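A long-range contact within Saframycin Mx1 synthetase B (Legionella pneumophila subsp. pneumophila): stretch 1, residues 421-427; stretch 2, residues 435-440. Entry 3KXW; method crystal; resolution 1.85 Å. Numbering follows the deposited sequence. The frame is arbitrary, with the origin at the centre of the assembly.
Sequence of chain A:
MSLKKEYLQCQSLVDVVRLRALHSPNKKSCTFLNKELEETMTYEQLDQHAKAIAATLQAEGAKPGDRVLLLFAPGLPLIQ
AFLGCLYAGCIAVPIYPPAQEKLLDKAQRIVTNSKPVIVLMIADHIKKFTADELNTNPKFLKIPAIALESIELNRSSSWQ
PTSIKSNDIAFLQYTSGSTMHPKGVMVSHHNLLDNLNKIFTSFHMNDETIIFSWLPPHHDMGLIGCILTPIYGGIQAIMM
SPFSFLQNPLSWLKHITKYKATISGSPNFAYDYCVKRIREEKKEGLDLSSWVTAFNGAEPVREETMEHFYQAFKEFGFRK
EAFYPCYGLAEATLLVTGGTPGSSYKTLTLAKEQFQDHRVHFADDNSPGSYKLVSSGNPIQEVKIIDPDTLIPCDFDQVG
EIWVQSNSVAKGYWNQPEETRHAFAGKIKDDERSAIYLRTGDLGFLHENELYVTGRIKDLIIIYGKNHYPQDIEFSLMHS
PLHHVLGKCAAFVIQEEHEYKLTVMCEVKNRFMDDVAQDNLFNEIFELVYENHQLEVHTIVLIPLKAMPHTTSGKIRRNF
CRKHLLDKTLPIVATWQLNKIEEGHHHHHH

Stretch 1 (421-427) RHAFAGK
Stretch 2 (435-440) AIYLRT

Ile436 to Arg439 are extended, and Tyr437 pairs antiparallel with Gly426 in a single bridge; stretch 1 opens in the helix that enters from earlier in the chain and includes Arg421 to Ala423. Three of the four hydrogen bonds join main-chain atoms, and the contact buries 466 Å², both sides summed. The CA pairs set the register: Gly426 with Tyr437 at 4.6 Å, Phe424 with Leu438 at 4.5 Å, Ala423 with Arg439 at 5.0 Å.

Ala435 (psi 161°) offers its carbonyl to Lys427, whose CB points away but whose chain folds back through chi1 to chi3 all m (-72°, -70°, -66°) and chi4 t. Lys427 NZ thereby donates to Ala435 O at 3.0 Å, and Lys427 CD also lies 3.0 Å from Ala435 O, a short carbon-oxygen approach.

Ile436 (-120/142; chi1 p, chi2 m) sends its CA-H to the carbonyl of Gly426, Ile436 CA to Gly426 O being 3.5 Å with an angle of 144° at the hydrogen. Ile436 CG2 lies 4.0 Å from Lys427 CD.

Tyr437 (-127/150) forms the bridge with Gly426 (-66/130). Gly426 N donates to Tyr437 O at 2.9 Å and 148°, and Tyr437 N donates to Gly426 O at 3.0 Å and 141°, so both bonds are bent. The Tyr437 ring (chi1 m, chi2 87°) presents its edge to Gly426 O.

Leu438 (-77/123; chi1 t, chi2 p) begins sideways, but its end approaches Phe424 (-104/8; chi1 m, chi2 -91°). Leu438 CD1 sits 4.3 Å from the centroid of the Phe424 ring, 20° off the normal, a CH-pi contact over the face.

Arg439 (-90/112) closes the register: Arg439 N donates to Ala423 O at 2.7 Å and a nearly linear 169°. Its CB points toward stretch 1, with chi1 to chi3 m, t, p, and Arg439 CG lies 3.9 Å from Gly426 CA. An ideal CB on Gly426 would fall 2.9 Å from Arg439 CG, a clash.

The CA-to-CB bond of Thr440 (-80/-21; chi1 p) points away, and the residue makes no contact with stretch 1.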

ATOM      1  N   ARG A 421      20.110   6.166  10.776  1.00 18.67           N
ATOM      2  CA  ARG A 421      21.243   5.313  11.097  1.00 21.76           C
ATOM      3  C   ARG A 421      20.800   3.912  11.557  1.00 22.60           C
ATOM      4  O   ARG A 421      21.446   2.921  11.236  1.00 26.11           O
ATOM      5  CB  ARG A 421      22.106   5.939  12.190  1.00 23.78           C
ATOM      6  CG  ARG A 421      22.899   4.863  12.898  1.00 29.03           C
ATOM      7  CD  ARG A 421      24.115   5.403  13.559  1.00 36.08           C
ATOM      8  NE  ARG A 421      25.243   5.509  12.642  1.00 38.72           N
ATOM      9  CZ  ARG A 421      26.508   5.419  13.035  1.00 40.95           C
ATOM     10  NH1 ARG A 421      27.498   5.534  12.155  1.00 42.61           N
ATOM     11  NH2 ARG A 421      26.777   5.214  14.322  1.00 37.20           N
ATOM     12  N   HIS A 422      19.706   3.863  12.307  1.00 23.02           N
ATOM     13  CA  HIS A 422      19.076   2.623  12.802  1.00 22.85           C
ATOM     14  C   HIS A 422      18.670   1.665  11.672  1.00 25.31           C
ATOM     15  O   HIS A 422      18.711   0.448  11.847  1.00 26.02           O
ATOM     16  CB  HIS A 422      17.852   2.992  13.657  1.00 25.26           C
ATOM     17  CG  HIS A 422      17.195   1.830  14.349  1.00 30.09           C
ATOM     18  ND1 HIS A 422      17.620   1.347  15.571  1.00 31.80           N
ATOM     19  CD2 HIS A 422      16.125   1.074  13.998  1.00 31.86           C
ATOM     20  CE1 HIS A 422      16.862   0.324  15.927  1.00 33.19           C
ATOM     21  NE2 HIS A 422      15.944   0.139  14.993  1.00 35.56           N
ATOM     22  N   ALA A 423      18.314   2.201  10.509  1.00 20.90           N
ATOM     23  CA  ALA A 423      17.762   1.364   9.444  1.00 21.87           C
ATOM     24  C   ALA A 423      18.630   1.233   8.195  1.00 20.41           C
ATOM     25  O   ALA A 423      18.614   0.194   7.527  1.00 21.21           O
ATOM     26  CB  ALA A 423      16.351   1.877   9.051  1.00 21.85           C
ATOM     27  N   PHE A 424      19.347   2.294   7.844  1.00 19.43           N
ATOM     28  CA  PHE A 424      20.071   2.339   6.587  1.00 21.67           C
ATOM     29  C   PHE A 424      21.593   2.126   6.721  1.00 21.77           C
ATOM     30  O   PHE A 424      22.337   2.302   5.743  1.00 24.00           O
ATOM     31  CB  PHE A 424      19.819   3.672   5.872  1.00 19.00           C
ATOM     32  CG  PHE A 424      18.406   3.845   5.369  1.00 19.48           C
ATOM     33  CD1 PHE A 424      18.061   3.445   4.085  1.00 17.11           C
ATOM     34  CD2 PHE A 424      17.426   4.415   6.179  1.00 18.43           C
ATOM     35  CE1 PHE A 424      16.762   3.609   3.609  1.00 15.83           C
ATOM     36  CE2 PHE A 424      16.121   4.592   5.716  1.00 16.92           C
ATOM     37  CZ  PHE A 424      15.788   4.180   4.422  1.00 15.48           C
ATOM     38  N   ALA A 425      22.054   1.759   7.907  1.00 21.88           N
ATOM     39  CA  ALA A 425      23.497   1.596   8.108  1.00 25.23           C
ATOM     40  C   ALA A 425      23.873   0.206   8.616  1.00 25.97           C
ATOM     41  O   ALA A 425      24.766   0.063   9.445  1.00 25.10           O
ATOM     42  CB  ALA A 425      24.041   2.680   9.065  1.00 26.09           C
ATOM     43  N   GLY A 426      23.179  -0.819   8.137  1.00 24.73           N
ATOM     44  CA  GLY A 426      23.459  -2.173   8.571  1.00 22.12           C
ATOM     45  C   GLY A 426      24.839  -2.645   8.130  1.00 24.13           C
ATOM     46  O   GLY A 426      25.189  -2.526   6.973  1.00 23.72           O
ATOM     47  N   LYS A 427      25.629  -3.177   9.059  1.00 25.44           N
ATOM     48  CA  LYS A 427      26.964  -3.682   8.703  1.00 27.84           C
ATOM     49  C   LYS A 427      27.146  -5.092   9.216  1.00 24.61           C
ATOM     50  O   LYS A 427      26.820  -5.385  10.368  1.00 25.17           O
ATOM     51  CB  LYS A 427      28.080  -2.801   9.289  1.00 28.07           C
ATOM     52  CG  LYS A 427      28.234  -1.457   8.626  1.00 30.08           C
ATOM     53  CD  LYS A 427      28.793  -1.594   7.215  1.00 33.85           C
ATOM     54  CE  LYS A 427      30.229  -2.118   7.249  1.00 37.05           C
ATOM     55  NZ  LYS A 427      30.879  -2.061   5.900  1.00 39.63           N
ATOM     56  N   ALA A 435      30.330  -3.222   2.810  1.00 38.32           N
ATOM     57  CA  ALA A 435      29.058  -2.767   2.240  1.00 37.50           C
ATOM     58  C   ALA A 435      28.091  -2.332   3.328  1.00 32.32           C
ATOM     59  O   ALA A 435      28.257  -2.694   4.494  1.00 35.38           O
ATOM     60  CB  ALA A 435      28.431  -3.857   1.381  1.00 36.33           C
ATOM     61  N   ILE A 436      27.085  -1.546   2.944  1.00 33.11           N
ATOM     62  CA  ILE A 436      26.067  -1.069   3.879  1.00 29.06           C
ATOM     63  C   ILE A 436      24.679  -1.536   3.438  1.00 25.79           C
ATOM     64  O   ILE A 436      24.373  -1.575   2.257  1.00 26.46           O
ATOM     65  CB  ILE A 436      26.056   0.466   4.030  1.00 30.98           C
ATOM     66  CG1 ILE A 436      25.594   1.142   2.731  1.00 34.91           C
ATOM     67  CG2 ILE A 436      27.425   0.988   4.508  1.00 37.55           C
ATOM     68  CD1 ILE A 436      26.218   0.571   1.444  1.00 35.73           C
ATOM     69  N   TYR A 437      23.844  -1.892   4.398  1.00 23.86           N
ATOM     70  CA  TYR A 437      22.585  -2.545   4.065  1.00 22.93           C
ATOM     71  C   TYR A 437      21.394  -1.840   4.700  1.00 20.82           C
ATOM     72  O   TYR A 437      21.511  -1.254   5.783  1.00 19.12           O
ATOM     73  CB  TYR A 437      22.612  -3.989   4.573  1.00 20.88           C
ATOM     74  CG  TYR A 437      23.561  -4.876   3.793  1.00 22.02           C
ATOM     75  CD1 TYR A 437      24.902  -4.974   4.141  1.00 25.17           C
ATOM     76  CD2 TYR A 437      23.109  -5.615   2.715  1.00 22.68           C
ATOM     77  CE1 TYR A 437      25.765  -5.784   3.425  1.00 27.24           C
ATOM     78  CE2 TYR A 437      23.965  -6.426   1.993  1.00 26.14           C
ATOM     79  CZ  TYR A 437      25.290  -6.505   2.355  1.00 26.16           C
ATOM     80  OH  TYR A 437      26.129  -7.311   1.621  1.00 27.81           O
ATOM     81  N   LEU A 438      20.250  -1.929   4.027  1.00 17.75           N
ATOM     82  CA  LEU A 438      18.986  -1.588   4.642  1.00 17.87           C
ATOM     83  C   LEU A 438      18.525  -2.711   5.556  1.00 16.54           C
ATOM     84  O   LEU A 438      18.379  -3.868   5.130  1.00 16.02           O
ATOM     85  CB  LEU A 438      17.934  -1.331   3.566  1.00 15.25           C
ATOM     86  CG  LEU A 438      16.466  -1.347   3.975  1.00 15.57           C
ATOM     87  CD1 LEU A 438      16.152  -0.176   4.919  1.00 14.62           C
ATOM     88  CD2 LEU A 438      15.642  -1.286   2.690  1.00 12.63           C
ATOM     89  N   ARG A 439      18.295  -2.378   6.813  1.00 14.78           N
ATOM     90  CA  ARG A 439      17.715  -3.320   7.763  1.00 14.91           C
ATOM     91  C   ARG A 439      16.178  -3.201   7.748  1.00 17.72           C
ATOM     92  O   ARG A 439      15.635  -2.186   8.159  1.00 15.42           O
ATOM     93  CB  ARG A 439      18.283  -3.060   9.164  1.00 17.91           C
ATOM     94  CG  ARG A 439      19.812  -3.313   9.273  1.00 18.16           C
ATOM     95  CD  ARG A 439      20.319  -3.300  10.739  1.00 18.96           C
ATOM     96  NE  ARG A 439      19.810  -4.417  11.543  1.00 18.55           N
ATOM     97  CZ  ARG A 439      20.225  -4.702  12.779  1.00 21.98           C
ATOM     98  NH1 ARG A 439      21.163  -3.956  13.364  1.00 20.85           N
ATOM     99  NH2 ARG A 439      19.712  -5.727  13.437  1.00 20.17           N
ATOM    100  N   THR A 440      15.477  -4.232   7.272  1.00 15.06           N
ATOM    101  CA  THR A 440      14.044  -4.076   7.021  1.00 15.75           C
ATOM    102  C   THR A 440      13.154  -4.188   8.252  1.00 17.41           C
ATOM    103  O   THR A 440      11.997  -3.754   8.233  1.00 17.11           O
ATOM    104  CB  THR A 440      13.560  -5.091   5.984  1.00 13.61           C
ATOM    105  OG1 THR A 440      13.708  -6.422   6.511  1.00 14.38           O
ATOM    106  CG2 THR A 440      14.405  -4.963   4.713  1.00 13.38           C
TER